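Local coordinates for protein putative chorismate mutase (Yersinia pestis biovar Microtus str. 91001, PDB 2GBB) that catalyses the Claisen rearrangement of chorismate to prephenate, as an all-helical secreted chorismate mutase that may play some role in pathogenicity, at residues Asn11-Leu14 and Ser15-Asp19; Gln36-Lys39 and Val40-Ser43; Lys59-Met62 and Val63-Asn67; Ile100-Leu103 and Ser104-Leu108; Ala145-Ser148 and Thr149-Gln152. All coordinates share one frame; numbering follows the deposited sequence. Where two conformers were deposited one is given.

Interaction 1 (Asn11-Leu14 and Ser15-Asp19). With SO4 (sulfate ion), chain F.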
# COMPACT_ATOMS: atom_id res chain seq x y z
N ASN A 11 19.34 -5.91 -0.53
CA ASN A 11 18.80 -5.44 0.74
C ASN A 11 18.98 -3.95 1.04
O ASN A 11 18.03 -3.29 1.45
CB ASN A 11 19.32 -6.31 1.90
CG ASN A 11 18.72 -5.92 3.22
OD1 ASN A 11 17.57 -6.21 3.48
ND2 ASN A 11 19.49 -5.19 4.03
N GLU A 12 20.19 -3.44 0.88
CA GLU A 12 20.48 -2.00 1.08
C GLU A 12 19.73 -1.11 0.09
O GLU A 12 19.27 -0.04 0.47
CB GLU A 12 21.99 -1.73 0.94
CG GLU A 12 22.93 -2.46 1.95
CD GLU A 12 24.35 -2.69 1.38
OE1 GLU A 12 25.02 -3.70 1.74
OE2 GLU A 12 24.79 -1.86 0.56
N ARG A 13 19.61 -1.54 -1.17
CA ARG A 13 18.77 -0.79 -2.14
C ARG A 13 17.33 -0.60 -1.56
O ARG A 13 16.79 0.50 -1.51
CB ARG A 13 18.73 -1.50 -3.50
CG ARG A 13 18.18 -0.57 -4.65
CD ARG A 13 18.32 -1.17 -6.06
NE ARG A 13 17.85 -0.22 -7.07
CZ ARG A 13 16.57 0.01 -7.37
NH1 ARG A 13 15.60 -0.69 -6.78
NH2 ARG A 13 16.26 0.95 -8.27
N LEU A 14 16.76 -1.69 -1.07
CA LEU A 14 15.38 -1.69 -0.57
C LEU A 14 15.22 -0.92 0.77
O LEU A 14 14.14 -0.47 1.11
CB LEU A 14 14.86 -3.15 -0.47
CG LEU A 14 14.56 -3.94 -1.76
CD1 LEU A 14 14.28 -5.43 -1.46
CD2 LEU A 14 13.33 -3.36 -2.48
N SER A 15 16.31 -0.69 1.51
CA SER A 15 16.24 0.12 2.75
C SER A 15 15.90 1.62 2.50
O SER A 15 15.56 2.31 3.42
CB SER A 15 17.56 0.04 3.54
OG SER A 15 18.59 0.64 2.77
N TYR A 16 16.04 2.11 1.28
CA TYR A 16 15.70 3.48 0.90
C TYR A 16 14.23 3.71 0.56
O TYR A 16 13.82 4.82 0.31
CB TYR A 16 16.55 3.94 -0.29
CG TYR A 16 17.96 4.16 0.16
CD1 TYR A 16 18.27 5.25 0.98
CD2 TYR A 16 18.98 3.26 -0.16
CE1 TYR A 16 19.56 5.45 1.49
CE2 TYR A 16 20.31 3.47 0.33
CZ TYR A 16 20.57 4.56 1.16
OH TYR A 16 21.85 4.78 1.68
N MSE A 17 13.44 2.66 0.51
CA MSE A 17 12.11 2.78 -0.08
C MSE A 17 11.08 3.38 0.88
O MSE A 17 10.06 3.95 0.45
CB MSE A 17 11.66 1.42 -0.59
CG MSE A 17 12.56 0.92 -1.72
SE MSE A 17 12.73 2.22 -3.16
CE MSE A 17 14.09 1.30 -4.08
N LYS A 18 11.38 3.29 2.17
CA LYS A 18 10.60 4.03 3.16
C LYS A 18 10.71 5.52 2.87
O LYS A 18 9.70 6.20 2.88
CB LYS A 18 10.98 3.70 4.61
CG LYS A 18 10.05 4.42 5.64
CD LYS A 18 10.63 4.37 7.04
CE LYS A 18 9.67 4.93 8.11
NZ LYS A 18 10.26 4.56 9.46
N ASP A 19 11.91 6.03 2.56
CA ASP A 19 12.03 7.46 2.21
C ASP A 19 11.26 7.82 0.95
O ASP A 19 10.71 8.93 0.89
CB ASP A 19 13.47 7.86 1.96
CG ASP A 19 14.25 7.96 3.27
OD1 ASP A 19 14.00 8.89 4.05
OD2 ASP A 19 15.07 7.09 3.54
S SO4 F . 10.46 1.16 10.41
O1 SO4 F . 9.60 1.55 9.31
O2 SO4 F . 11.58 2.09 10.46
O3 SO4 F . 9.71 1.22 11.66
O4 SO4 F . 10.95 -0.20 10.22
O HOH W 1 12.68 0.54 3.14

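Interaction 2 (Gln36-Lys39 and Val40-Ser43)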
# COMPACT_ATOMS: atom_id res chain seq x y z
N GLN A 36 9.13 6.80 -14.36
CA GLN A 36 10.30 6.53 -13.49
C GLN A 36 10.76 5.06 -13.64
O GLN A 36 11.96 4.76 -13.64
CB GLN A 36 9.94 6.82 -12.01
CG GLN A 36 11.10 6.52 -10.98
CD GLN A 36 12.41 7.31 -11.22
OE1 GLN A 36 12.35 8.43 -11.93
NE2 GLN A 36 13.47 6.89 -10.74
N GLU A 37 9.81 4.14 -13.75
CA GLU A 37 10.18 2.70 -13.86
C GLU A 37 10.92 2.43 -15.17
O GLU A 37 11.94 1.77 -15.16
CB GLU A 37 8.94 1.81 -13.73
CG GLU A 37 8.24 1.99 -12.38
CD GLU A 37 6.96 1.16 -12.28
OE1 GLU A 37 6.61 0.44 -13.28
OE2 GLU A 37 6.31 1.19 -11.20
N GLU A 38 10.44 2.96 -16.29
CA GLU A 38 11.18 2.75 -17.56
C GLU A 38 12.59 3.35 -17.51
O GLU A 38 13.56 2.80 -18.10
CB GLU A 38 10.40 3.34 -18.77
CG GLU A 38 9.06 2.70 -18.97
CD GLU A 38 9.21 1.22 -19.33
OE1 GLU A 38 9.78 0.90 -20.39
OE2 GLU A 38 8.74 0.37 -18.57
N LYS A 39 12.71 4.48 -16.83
CA LYS A 39 13.99 5.16 -16.68
C LYS A 39 14.98 4.25 -15.90
O LYS A 39 16.12 4.07 -16.29
CB LYS A 39 13.75 6.52 -15.99
CG LYS A 39 14.94 7.42 -15.89
CD LYS A 39 14.70 8.60 -14.91
CE LYS A 39 16.11 9.14 -14.52
NZ LYS A 39 16.06 10.61 -14.25
N VAL A 40 14.50 3.65 -14.82
CA VAL A 40 15.32 2.80 -13.96
C VAL A 40 15.73 1.56 -14.75
O VAL A 40 16.89 1.15 -14.72
CB VAL A 40 14.49 2.43 -12.69
CG1 VAL A 40 15.02 1.15 -12.00
CG2 VAL A 40 14.44 3.63 -11.71
N ILE A 41 14.77 0.99 -15.50
CA ILE A 41 15.00 -0.16 -16.37
C ILE A 41 15.99 0.18 -17.49
O ILE A 41 16.96 -0.56 -17.71
CB ILE A 41 13.66 -0.74 -16.94
CG1 ILE A 41 12.77 -1.26 -15.80
CG2 ILE A 41 13.94 -1.83 -18.03
CD1 ILE A 41 11.33 -1.68 -16.27
N ASN A 42 15.75 1.28 -18.20
CA ASN A 42 16.66 1.67 -19.29
C ASN A 42 18.12 1.92 -18.83
O ASN A 42 19.06 1.45 -19.49
CB ASN A 42 16.14 2.92 -20.06
CG ASN A 42 17.17 3.49 -21.07
OD1 ASN A 42 17.29 2.99 -22.19
ND2 ASN A 42 17.87 4.56 -20.68
N SER A 43 18.31 2.61 -17.71
CA SER A 43 19.67 2.79 -17.12
C SER A 43 20.34 1.48 -16.69
O SER A 43 21.54 1.26 -16.94
CB SER A 43 19.60 3.66 -15.89
OG SER A 43 19.21 4.92 -16.33

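Interaction 3 (Lys59-Met62 and Val63-Asn67)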
# COMPACT_ATOMS: atom_id res chain seq x y z
N LYS A 59 16.41 -7.25 -17.22
CA LYS A 59 15.10 -6.61 -17.01
C LYS A 59 14.15 -7.28 -16.03
O LYS A 59 13.53 -6.56 -15.25
CB LYS A 59 14.40 -6.32 -18.35
CG LYS A 59 13.04 -5.66 -18.15
CD LYS A 59 12.49 -5.14 -19.46
CE LYS A 59 11.13 -4.41 -19.20
NZ LYS A 59 10.75 -3.90 -20.58
N PRO A 60 14.04 -8.64 -16.06
CA PRO A 60 13.22 -9.30 -15.07
C PRO A 60 13.63 -8.97 -13.63
O PRO A 60 12.78 -8.69 -12.79
CB PRO A 60 13.39 -10.79 -15.45
CG PRO A 60 13.52 -10.72 -16.93
CD PRO A 60 14.57 -9.65 -17.00
N LEU A 61 14.93 -8.94 -13.37
CA LEU A 61 15.47 -8.56 -12.07
C LEU A 61 15.12 -7.12 -11.72
O LEU A 61 14.72 -6.85 -10.61
CB LEU A 61 16.99 -8.65 -12.07
CG LEU A 61 17.73 -8.99 -10.78
CD1 LEU A 61 19.08 -8.27 -10.77
CD2 LEU A 61 16.95 -8.90 -9.45
N MSE A 62 15.27 -6.22 -12.67
CA MSE A 62 14.84 -4.84 -12.41
C MSE A 62 13.35 -4.79 -12.11
O MSE A 62 12.96 -4.20 -11.16
CB MSE A 62 15.23 -3.92 -13.55
CG MSE A 62 16.70 -3.90 -13.83
SE MSE A 62 17.84 -3.69 -12.23
CE MSE A 62 17.10 -2.00 -11.52
N VAL A 63 12.53 -5.45 -12.94
CA VAL A 63 11.07 -5.59 -12.67
C VAL A 63 10.80 -6.13 -11.25
O VAL A 63 9.99 -5.56 -10.51
CB VAL A 63 10.34 -6.41 -13.77
CG1 VAL A 63 8.91 -6.83 -13.33
CG2 VAL A 63 10.25 -5.59 -15.10
N ALA A 64 11.47 -7.22 -10.86
CA ALA A 64 11.30 -7.82 -9.51
C ALA A 64 11.71 -6.85 -8.39
O ALA A 64 11.02 -6.74 -7.33
CB ALA A 64 12.09 -9.16 -9.39
N GLN A 65 12.80 -6.12 -8.62
CA GLN A 65 13.24 -5.19 -7.59
C GLN A 65 12.24 -4.03 -7.44
O GLN A 65 12.00 -3.56 -6.32
CB GLN A 65 14.63 -4.64 -7.91
CG GLN A 65 15.72 -5.66 -7.64
CD GLN A 65 17.07 -5.06 -7.80
OE1 GLN A 65 17.73 -4.74 -6.81
NE2 GLN A 65 17.50 -4.90 -9.05
N ILE A 66 11.73 -3.53 -8.56
CA ILE A 66 10.76 -2.43 -8.56
C ILE A 66 9.45 -2.85 -7.91
O ILE A 66 8.92 -2.10 -7.13
CB ILE A 66 10.54 -1.90 -10.00
CG1 ILE A 66 11.72 -0.98 -10.42
CG2 ILE A 66 9.14 -1.26 -10.21
CD1 ILE A 66 11.91 -0.96 -11.92
N ASN A 67 8.93 -4.04 -8.23
CA ASN A 67 7.81 -4.63 -7.48
C ASN A 67 7.99 -4.71 -5.96
O ASN A 67 7.08 -4.34 -5.20
CB ASN A 67 7.42 -6.00 -8.07
CG ASN A 67 6.75 -5.84 -9.43
OD1 ASN A 67 6.37 -4.73 -9.77
ND2 ASN A 67 6.64 -6.91 -10.20

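Interaction 4 (Ile100-Leu103 and Ser104-Leu108)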
# COMPACT_ATOMS: atom_id res chain seq x y z
N ILE A 100 20.11 5.06 -4.44
CA ILE A 100 19.46 3.89 -5.02
C ILE A 100 20.18 3.51 -6.32
O ILE A 100 20.47 2.34 -6.54
CB ILE A 100 17.94 4.18 -5.24
CG1 ILE A 100 17.18 4.19 -3.88
CG2 ILE A 100 17.29 3.20 -6.20
CD1 ILE A 100 15.71 4.75 -4.00
N GLY A 101 20.47 4.50 -7.16
CA GLY A 101 21.06 4.28 -8.47
C GLY A 101 22.47 3.73 -8.29
O GLY A 101 22.88 2.80 -9.00
N GLU A 102 23.17 4.28 -7.29
CA GLU A 102 24.50 3.82 -6.90
C GLU A 102 24.45 2.34 -6.53
O GLU A 102 25.25 1.54 -7.01
CB GLU A 102 24.99 4.67 -5.75
CG GLU A 102 26.45 4.51 -5.33
CD GLU A 102 26.98 5.74 -4.53
OE1 GLU A 102 28.25 5.86 -4.43
OE2 GLU A 102 26.13 6.57 -4.03
N LEU A 103 23.47 1.97 -5.73
CA LEU A 103 23.35 0.58 -5.27
C LEU A 103 22.96 -0.34 -6.41
O LEU A 103 23.45 -1.49 -6.53
CB LEU A 103 22.33 0.48 -4.14
CG LEU A 103 22.68 0.28 -2.67
CD1 LEU A 103 23.96 -0.53 -2.46
CD2 LEU A 103 22.71 1.55 -1.86
N SER A 104 22.09 0.17 -7.27
CA SER A 104 21.72 -0.52 -8.48
C SER A 104 22.97 -0.89 -9.36
O SER A 104 23.11 -2.06 -9.81
CB SER A 104 20.66 0.30 -9.21
OG SER A 104 20.24 -0.42 -10.31
N THR A 105 23.89 0.06 -9.51
CA THR A 105 25.17 -0.21 -10.19
C THR A 105 25.97 -1.33 -9.51
O THR A 105 26.47 -2.22 -10.18
CB THR A 105 26.10 1.05 -10.22
OG1 THR A 105 25.35 2.17 -10.68
CG2 THR A 105 27.32 0.87 -11.15
N LYS A 106 26.09 -1.24 -8.18
CA LYS A 106 26.88 -2.18 -7.38
C LYS A 106 26.32 -3.59 -7.47
O LYS A 106 27.07 -4.57 -7.53
CB LYS A 106 26.95 -1.70 -5.94
CG LYS A 106 27.78 -0.43 -5.79
CD LYS A 106 28.21 -0.23 -4.34
CE LYS A 106 28.72 1.20 -4.08
NZ LYS A 106 29.21 1.27 -2.64
N ILE A 107 25.00 -3.69 -7.54
CA ILE A 107 24.35 -4.98 -7.67
C ILE A 107 24.73 -5.63 -9.01
O ILE A 107 25.09 -6.78 -9.07
CB ILE A 107 22.78 -4.81 -7.50
CG1 ILE A 107 22.43 -4.52 -6.03
CG2 ILE A 107 22.04 -6.03 -8.05
CD1 ILE A 107 21.09 -3.80 -5.82
N LEU A 108 24.66 -4.87 -10.08
CA LEU A 108 25.00 -5.38 -11.40
C LEU A 108 26.50 -5.72 -11.56
O LEU A 108 26.84 -6.70 -12.21
CB LEU A 108 24.61 -4.35 -12.47
CG LEU A 108 23.12 -4.01 -12.66
CD1 LEU A 108 23.00 -3.14 -13.93
CD2 LEU A 108 22.32 -5.24 -12.79

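Interaction 5 (Ala145-Ser148 and Thr149-Gln152)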
# COMPACT_ATOMS: atom_id res chain seq x y z
N ALA A 145 10.57 -13.62 -5.68
CA ALA A 145 10.55 -13.09 -7.04
C ALA A 145 11.90 -12.44 -7.43
O ALA A 145 12.38 -12.53 -8.58
CB ALA A 145 9.33 -12.08 -7.21
N ILE A 146 12.56 -11.84 -6.46
CA ILE A 146 13.83 -11.21 -6.74
C ILE A 146 14.87 -12.30 -6.96
O ILE A 146 15.72 -12.17 -7.88
CB ILE A 146 14.28 -10.32 -5.61
CG1 ILE A 146 13.45 -9.04 -5.60
CG2 ILE A 146 15.80 -9.99 -5.78
CD1 ILE A 146 13.74 -8.19 -4.45
N PHE A 147 14.82 -13.33 -6.13
CA PHE A 147 15.76 -14.47 -6.24
C PHE A 147 15.58 -15.18 -7.56
O PHE A 147 16.53 -15.54 -8.20
CB PHE A 147 15.56 -15.50 -5.11
CG PHE A 147 16.50 -16.70 -5.21
CD1 PHE A 147 17.86 -16.56 -4.98
CD2 PHE A 147 16.01 -17.96 -5.57
CE1 PHE A 147 18.74 -17.66 -5.08
CE2 PHE A 147 16.87 -19.08 -5.67
CZ PHE A 147 18.23 -18.94 -5.43
N SER A 148 14.35 -15.43 -7.96
CA SER A 148 14.23 -16.21 -9.15
C SER A 148 14.70 -15.43 -10.39
O SER A 148 15.28 -16.03 -11.31
CB SER A 148 12.85 -16.82 -9.27
OG SER A 148 11.89 -15.83 -9.52
N THR A 149 14.50 -14.11 -10.42
CA THR A 149 14.95 -13.31 -11.60
C THR A 149 16.47 -13.10 -11.59
O THR A 149 17.13 -12.98 -12.63
CB THR A 149 14.24 -11.93 -11.66
OG1 THR A 149 14.33 -11.33 -10.37
CG2 THR A 149 12.75 -12.09 -11.94
N PHE A 150 17.01 -12.99 -10.40
CA PHE A 150 18.45 -12.87 -10.20
C PHE A 150 19.19 -14.02 -10.92
O PHE A 150 20.23 -13.82 -11.58
CB PHE A 150 18.71 -12.84 -8.69
CG PHE A 150 20.07 -13.28 -8.27
CD1 PHE A 150 21.14 -12.39 -8.29
CD2 PHE A 150 20.27 -14.59 -7.78
CE1 PHE A 150 22.43 -12.81 -7.88
CE2 PHE A 150 21.54 -15.00 -7.36
CZ PHE A 150 22.63 -14.09 -7.42
N ASN A 151 18.62 -15.21 -10.81
CA ASN A 151 19.16 -16.39 -11.47
C ASN A 151 18.97 -16.44 -12.97
O ASN A 151 19.57 -17.29 -13.66
CB ASN A 151 18.60 -17.67 -10.81
CG ASN A 151 19.27 -17.95 -9.46
OD1 ASN A 151 20.49 -17.81 -9.34
ND2 ASN A 151 18.49 -18.33 -8.46
N GLN A 152 18.15 -15.51 -13.47
CA GLN A 152 17.91 -15.38 -14.92
C GLN A 152 18.95 -14.47 -15.57
O GLN A 152 19.09 -14.47 -16.80
CB GLN A 152 16.49 -14.85 -15.21
CG GLN A 152 15.35 -15.82 -14.83
CD GLN A 152 15.48 -17.15 -15.50
OE1 GLN A 152 15.43 -18.20 -14.85
NE2 GLN A 152 15.68 -17.12 -16.82

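Interaction 1 (Asn11-Leu14 and Ser15-Asp19)
Ser-15 folds back on Glu-12 near the C-terminal end of helix 7-14. Its OG, set between the backbone N and the carbonyl carbon (chi1 65°), turns to Glu-12 O. The modelled Ser-15 OG to Glu-12 O distance, 2.5 Å, is very short and its exact value doubtful. Ser-15 N adds weak bonds to Asn-11 O and Glu-12 O. Tyr-16 N bonds weakly to Arg-13 O. The Tyr-16 ring takes this oxygen at its edge. A type I turn from Leu-14 to Met-17 follows, closed by Met-17 N to Leu-14 O at 3.3 Å. One water extends the network: it donates to Leu-14 O (2.7 Å) and accepts from Lys-18 N (3.2 Å).

The Arg-13 chain is extended from CG to NE. The methyl of selenomethionine Met-17 lies obliquely beside its guanidinium, with Met-17 CE 3.7 Å from Arg-13 NH1. The straight Lys-18 chain carries NZ to two sulfate oxygens, O1 at 3.1 Å and O2 at 3.0 Å. Lys-18 also meets Glu-85 in a salt bridge, and Tyr-76 OH holds the same sulfate.

Arg-13 NH1 is hydrogen-bonded to a bound citric acid, and Arg-13 probably binds the substrate. Arg-13 and Lys-18, on either side of the turn in sequence, thus serve different anions, a citrate in the probable substrate pocket and a sulfate, both probably from the crystallisation liquor.

Interaction 2 (Gln36-Lys39 and Val40-Ser43)
Val-40, Ile-41, Asn-42 and Ser-43 each donate their backbone N to the carbonyl four residues earlier, in regular alpha-helical fashion, with Asn-42 N to Glu-38 O the shortest at 2.7 Å. Lys-39 O accepts twice. Ser-43 N reaches it at 3.0 Å and Ser-43 OG at 3.2 Å, from opposite faces of the carbonyl plane. The hydroxyl can do this because OG stands beside its own backbone N, chi1 -67°.

Gln-36 bends at chi2 (59°) and brings its amide forward along the helix, to Val-40. Its NE2 lies 3.5 Å from Val-40 CG2, an amide against a methyl. The same methyl, Val-40 CG2, also rests 3.3 Å from Gln-36 O. In the next pair along the chain, Ile-41 CG1 sits 3.2 Å from Glu-37 O. Glu-38 and Ile-41 run side by side and point the same way, with Glu-38 OE2 4.0 Å from Ile-41 CD1.

Glu-37 turns away from these neighbours and forms a salt bridge with Lys-70, a probable substrate-binding residue. Val-40 and Ile-41 lie against helix 55-82, while Glu-38, Lys-39 and Asn-42 are exposed. This is an amphipathic helix of the all-helical chorismate mutase fold, with one edge beside the active-site pocket.

Interaction 3 (Lys59-Met62 and Val63-Asn67)
Leu-61 and Gln-65 pack one turn apart on the long helix 55-82, a central helix of this alpha-helical chorismate mutase fold. The contact is local. Four backbone bonds carry it, from Val-63, Ala-64, Gln-65 and Ile-66 back to the carbonyls of Lys-59, Pro-60, Leu-61 and Met-62. Val-63 N to Lys-59 O is 2.8 Å and almost straight, at 178° about the hydrogen. Helix bonding is interrupted at the N atoms of Pro-60 and Leu-61, and the helix is kinked there. From Val-63 to Asn-67 the bonding is regular.

The faces of the helix meet different partners. Pro-60, Leu-61 and Ala-64 lie against helix 140-150. Gln-65 reaches Ile-10 and Arg-13 of helix 7-14, the latter a probable substrate-binding residue. Asn-67 touches Leu-81 of the second subunit.

The Lys-59 chain passes Val-63 at an angle, with Lys-59 CG 4.1 Å from Val-63 CG2. Leu-61 CD2 rests on the aliphatic part of Gln-65, 3.9 Å from its CG. Ile-66 CD1 lies 3.5 Å from Met-62 O. In selenomethionine Met-62, CG lies beside the backbone N and the chain bends at chi2 (-47°). This brings Met-62 SE to 3.4 Å from Gln-65 NE2.

Interaction 4 (Ile100-Leu103 and Ser104-Leu108)
Ile-100 begins the contact through its backbone: Ile-100 O accepts from Ser-104 N at 2.8 Å. Its side chain points away from the residues that follow and is buried. Ser-104 CB lies close to both Ile-100 O and Gly-101 O. Ile-100 and Ser-104 both pack on Arg-13, which probably binds the substrate, and Ile-100 lies near a bound citric acid.

Gly-101 has no side chain, and its carbonyl does the work. Thr-105 N donates to Gly-101 O at 3.0 Å. Thr-105 OG1 stands beside its own backbone N (chi1 -49°), which brings it to 3.1 Å from the same Gly-101 O. This hydroxyl is hydrogen-bonded to Gln-47 of helix 34-50.

Glu-102 is exposed, and so is Lys-106. Lys-106 N bonds to Glu-102 O at 3.1 Å. Their aliphatic parts meet loosely, Glu-102 CG to Lys-106 CE at 4.2 Å. The charged ends stay apart, with Glu-102 OE1 5.0 Å from Lys-106 NZ, so any mutual attraction is probably modest.

Leu-103 closes the segment. Its O accepts from Ile-107 N. Ile-107 CG1 lies beside its own backbone N, and this folds the branch back over the carbonyl, 3.2 Å from Leu-103 O. Ile-107 CD1 follows at 3.4 Å from Leu-103 O. The Leu-103 side chain touches Glu-12 and Tyr-16.

One face of helix 93-117 thus borders the probable active site. Around it, Ile-107 touches Leu-9 of helix 7-14, Ile-100 meets Val-20 of helix 17-26, and Leu-108 packs on Ile-58 of helix 55-82.

Interaction 5 (Ala145-Ser148 and Thr149-Gln152)
Thr-149 sits on the tight side of this last helical turn. Its OG1, placed between the backbone N and the carbonyl carbon (chi1 49°), lies within hydrogen-bonding distance of two carbonyls, 2.9 Å from Ala-145 O and 3.0 Å from Ile-146 O. Thr-149 N also bonds to Ala-145 O, from above the carbonyl plane. Phe-150 N bonds to Ile-146 O at 2.9 Å, and Phe-150 CB touches the same Ile-146 O at 3.2 Å.

Two aromatic rings and an amide meet on the next side. The Phe-147 and Phe-150 side chains pass at an angle, with Phe-147 CD1 4.2 Å from Phe-150 CD2. The Asn-151 amide comes over one face of the Phe-147 ring, toward its rim, with its plane turned 86° to the ring. Asn-151 ND2 is 3.1 Å from Phe-147 CZ.

The other side is loose. Ser-148 and Gln-152 are both exposed, and Gln-152 CG only brushes Ser-148 O at 3.5 Å. The helix itself runs out toward its C-terminal end: Asn-151 N to Phe-147 O is weak, and Gln-152 N turns to Thr-149 O instead.

Helix 140-150 closes against three other helices. Ile-146 packs on Ala-68 of helix 55-82 and on Ile-10 of helix 7-14. Phe-129 of helix 126-132 meets the Phe-147 ring edge-to-face.

Interaction 3 lies in the middle, touching all four others. Its centre is about 9 Å from that of interaction 5 and about 10 Å from that of interaction 2. Ala-64 CB meets Thr-149 OG1 at 3.3 Å, and Val-40 CG1 meets Ile-66 CD1 at 3.8 Å. Interaction 1 is the other hub. Arg-13 NH2 reaches Ile-100 CG2 of interaction 4 at 3.2 Å and Val-40 CG1 of interaction 2 at 3.9 Å. Interactions 1 to 4 border the probable substrate pocket: the side chains of Arg-13, Glu-37, Ile-66 and Ile-100 lie about 3 to 4 Å from bound citric acid. Interaction 5 stands back, its Ile-146 side chain about 8 Å from that of Arg-13.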